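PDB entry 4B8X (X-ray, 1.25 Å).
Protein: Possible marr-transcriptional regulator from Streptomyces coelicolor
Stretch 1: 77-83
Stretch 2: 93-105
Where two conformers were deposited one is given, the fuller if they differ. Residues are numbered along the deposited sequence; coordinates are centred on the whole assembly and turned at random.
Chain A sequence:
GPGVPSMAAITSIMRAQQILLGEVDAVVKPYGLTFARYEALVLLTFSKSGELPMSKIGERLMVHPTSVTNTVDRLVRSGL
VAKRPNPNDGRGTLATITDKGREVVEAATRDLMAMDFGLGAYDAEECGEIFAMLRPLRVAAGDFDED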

# COMPACT_ATOMS: atom_id res chain seq x y z
N ARG A 77 -22.36 -4.42 -9.49
CA ARG A 77 -22.43 -3.98 -10.88
C ARG A 77 -22.00 -5.10 -11.85
O ARG A 77 -22.59 -5.28 -12.93
CB ARG A 77 -21.58 -2.71 -11.04
CG ARG A 77 -21.80 -1.94 -12.32
CD ARG A 77 -20.73 -0.87 -12.49
NE ARG A 77 -20.66 0.11 -11.40
CZ ARG A 77 -19.80 1.13 -11.37
NH1 ARG A 77 -18.87 1.27 -12.33
NH2 ARG A 77 -19.82 1.98 -10.36
N SER A 78 -21.02 -5.89 -11.42
CA SER A 78 -20.48 -7.00 -12.21
C SER A 78 -21.25 -8.34 -12.05
O SER A 78 -20.88 -9.36 -12.66
CB SER A 78 -18.99 -7.24 -11.85
OG SER A 78 -18.19 -6.06 -12.02
N GLY A 79 -22.30 -8.35 -11.22
CA GLY A 79 -23.06 -9.58 -10.96
C GLY A 79 -22.42 -10.59 -10.04
O GLY A 79 -22.85 -11.75 -9.99
N LEU A 80 -21.41 -10.15 -9.29
CA LEU A 80 -20.62 -11.06 -8.45
C LEU A 80 -21.07 -11.12 -6.99
O LEU A 80 -20.70 -12.06 -6.27
CB LEU A 80 -19.14 -10.67 -8.54
CG LEU A 80 -18.59 -10.52 -9.97
CD1 LEU A 80 -17.10 -10.18 -9.90
CD2 LEU A 80 -18.84 -11.74 -10.87
N VAL A 81 -21.83 -10.11 -6.55
CA VAL A 81 -22.36 -10.01 -5.22
C VAL A 81 -23.79 -9.45 -5.37
O VAL A 81 -24.10 -8.76 -6.34
CB VAL A 81 -21.48 -9.05 -4.38
CG1 VAL A 81 -22.18 -8.55 -3.10
CG2 VAL A 81 -20.15 -9.72 -4.08
N ALA A 82 -24.63 -9.78 -4.39
CA ALA A 82 -25.94 -9.19 -4.20
C ALA A 82 -26.05 -8.60 -2.79
O ALA A 82 -25.46 -9.10 -1.86
CB ALA A 82 -27.02 -10.24 -4.42
N LYS A 83 -26.79 -7.51 -2.64
CA LYS A 83 -27.05 -6.88 -1.35
C LYS A 83 -28.49 -7.08 -0.91
O LYS A 83 -29.41 -7.14 -1.75
CB LYS A 83 -26.83 -5.36 -1.47
CG LYS A 83 -25.39 -4.99 -1.79
CD LYS A 83 -25.10 -3.53 -1.50
CE LYS A 83 -26.15 -2.62 -2.09
NZ LYS A 83 -25.70 -1.21 -2.08
N THR A 93 -26.49 -3.76 6.18
CA THR A 93 -26.68 -4.36 4.87
C THR A 93 -25.79 -5.58 4.77
O THR A 93 -24.64 -5.53 5.19
CB THR A 93 -26.26 -3.39 3.74
OG1 THR A 93 -27.04 -2.20 3.84
CG2 THR A 93 -26.46 -4.01 2.37
N LEU A 94 -26.35 -6.66 4.23
CA LEU A 94 -25.60 -7.88 3.97
C LEU A 94 -25.17 -7.96 2.50
O LEU A 94 -25.96 -7.66 1.59
CB LEU A 94 -26.50 -9.09 4.25
CG LEU A 94 -26.97 -9.33 5.67
CD1 LEU A 94 -27.90 -10.53 5.68
CD2 LEU A 94 -25.79 -9.55 6.60
N ALA A 95 -23.92 -8.35 2.28
CA ALA A 95 -23.39 -8.65 0.97
C ALA A 95 -23.22 -10.17 0.83
O ALA A 95 -22.67 -10.78 1.72
CB ALA A 95 -22.06 -7.94 0.74
N THR A 96 -23.72 -10.75 -0.27
CA THR A 96 -23.69 -12.19 -0.49
C THR A 96 -23.06 -12.46 -1.85
O THR A 96 -23.47 -11.89 -2.85
CB THR A 96 -25.11 -12.78 -0.47
OG1 THR A 96 -25.80 -12.36 0.72
CG2 THR A 96 -25.05 -14.30 -0.56
N ILE A 97 -22.07 -13.36 -1.90
CA ILE A 97 -21.45 -13.71 -3.18
C ILE A 97 -22.41 -14.55 -4.00
O ILE A 97 -23.09 -15.44 -3.47
CB ILE A 97 -20.09 -14.43 -2.96
CG1 ILE A 97 -19.30 -14.54 -4.26
CG2 ILE A 97 -20.30 -15.78 -2.28
CD1 ILE A 97 -17.87 -15.01 -4.03
N THR A 98 -22.48 -14.26 -5.29
CA THR A 98 -23.33 -14.98 -6.22
C THR A 98 -22.57 -16.19 -6.79
O THR A 98 -21.35 -16.30 -6.64
CB THR A 98 -23.77 -14.09 -7.38
OG1 THR A 98 -22.62 -13.77 -8.18
CG2 THR A 98 -24.47 -12.80 -6.88
N ASP A 99 -23.28 -17.08 -7.45
CA ASP A 99 -22.60 -18.18 -8.15
C ASP A 99 -21.58 -17.68 -9.20
O ASP A 99 -20.49 -18.24 -9.31
CB ASP A 99 -23.62 -19.13 -8.80
CG ASP A 99 -24.38 -19.98 -7.80
OD1 ASP A 99 -24.03 -20.01 -6.60
OD2 ASP A 99 -25.34 -20.64 -8.23
N LYS A 100 -21.91 -16.61 -9.92
CA LYS A 100 -20.96 -16.01 -10.86
C LYS A 100 -19.74 -15.49 -10.09
O LYS A 100 -18.60 -15.68 -10.52
CB LYS A 100 -21.63 -14.90 -11.67
CG LYS A 100 -20.70 -14.29 -12.70
CD LYS A 100 -21.39 -13.15 -13.44
CE LYS A 100 -20.52 -12.55 -14.53
NZ LYS A 100 -21.05 -11.25 -15.07
N GLY A 101 -19.97 -14.86 -8.94
CA GLY A 101 -18.88 -14.42 -8.06
C GLY A 101 -17.96 -15.55 -7.66
O GLY A 101 -16.73 -15.41 -7.66
N ARG A 102 -18.54 -16.69 -7.29
CA ARG A 102 -17.76 -17.87 -6.91
C ARG A 102 -16.93 -18.37 -8.08
O ARG A 102 -15.77 -18.73 -7.91
CB ARG A 102 -18.70 -18.96 -6.38
CG ARG A 102 -19.35 -18.58 -5.06
CD ARG A 102 -20.21 -19.71 -4.51
NE ARG A 102 -20.94 -19.33 -3.31
CZ ARG A 102 -20.42 -19.30 -2.08
NH1 ARG A 102 -19.15 -19.60 -1.85
NH2 ARG A 102 -21.19 -18.97 -1.03
N GLU A 103 -17.50 -18.39 -9.28
CA GLU A 103 -16.76 -18.83 -10.47
C GLU A 103 -15.58 -17.91 -10.74
O GLU A 103 -14.47 -18.37 -11.06
CB GLU A 103 -17.68 -18.88 -11.69
CG GLU A 103 -18.78 -19.93 -11.63
CD GLU A 103 -19.86 -19.75 -12.68
OE1 GLU A 103 -19.77 -18.80 -13.48
OE2 GLU A 103 -20.79 -20.59 -12.71
N VAL A 104 -15.81 -16.61 -10.65
CA VAL A 104 -14.76 -15.65 -10.93
C VAL A 104 -13.64 -15.73 -9.91
O VAL A 104 -12.45 -15.76 -10.27
CB VAL A 104 -15.34 -14.22 -11.04
CG1 VAL A 104 -14.23 -13.17 -10.97
CG2 VAL A 104 -16.22 -14.09 -12.28
N VAL A 105 -13.99 -15.81 -8.63
CA VAL A 105 -12.92 -15.81 -7.65
C VAL A 105 -12.12 -17.14 -7.74
O VAL A 105 -10.91 -17.12 -7.53
CB VAL A 105 -13.46 -15.45 -6.25
CG1 VAL A 105 -14.20 -16.63 -5.62
CG2 VAL A 105 -12.34 -14.98 -5.33
O HOH W 1 -27.29 -10.27 0.42

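Backbone hydrogen bonds set the register. Strand 81-83 runs against strand 93-97 with 154° between their N-to-C directions. Ala 82 and Thr 96 form the hydrogen-bonded antiparallel pair: Ala 82 N donates to Thr 96 O at 2.9 Å (N-H...O angle 166°), and Thr 96 N donates to Ala 82 O, also at 2.9 Å (159°). The flanking pairs, Val 81 with Ile 97 and Lys 83 with Ala 95, are non-hydrogen-bonded; there the alpha carbons draw closer, 4.3 Å between Val 81 CA and Ile 97 CA against 5.3 Å between Ala 82 CA and Thr 96 CA. CA-H...O contacts accompany this narrowing, with Val 81 CA 3.2 Å from Thr 96 O and Lys 83 CA 3.2 Å from Leu 94 O. Beyond the paired strands, Thr 98 N donates to Leu 80 O at 3.0 Å and is almost linear at 176°.

Side-chain hydrogen bonds carry the contact from sheet to helix. Thr 98, the N-cap, has chi1 in the p well, and its hydroxyl serves two ends: OG1 donates to Gly 79 O at 2.7 Å and accepts from Gly 101 N at 3.0 Å (163°), a capping bond. A single hydroxyl thus joins the loop of the first stretch to the first turn of the helix. Lys 100, extended with all four chi angles t, reaches across so that its NZ donates to Ser 78 O at 3.1 Å.

Two glycines suit this junction for different reasons. Gly 79 closes the preceding helix in a Schellman motif, and its phi of 75° favours glycine. Gly 101 packs its backbone against the loop, with its CA 3.5 Å from Leu 80 O; an ideal CB here would lie 2.2 Å from that same oxygen, a clash.

Apolar packing completes the contact, which buries 550 Å² summed over both stretches. Leu 80 is buried and has the largest covered area, 100 Å². Although its CA-to-CB bond points away overall, the m,t rotamer brings CD2 to 3.6 Å from Lys 100 CG, part of that lysine's aliphatic stem, and 3.8 Å from Val 104 CG2. Val 81, Ala 95 and Ile 97 are buried on one face of the sheet, where Val 81 CG1 lies 3.9 Å from Ala 95 CB. The face bearing Ala 82 and Thr 96 is partly exposed and admits water: water 1 donates to Ala 82 O at 3.1 Å and hydrogen-bonds Thr 96 OG1 at 2.6 Å.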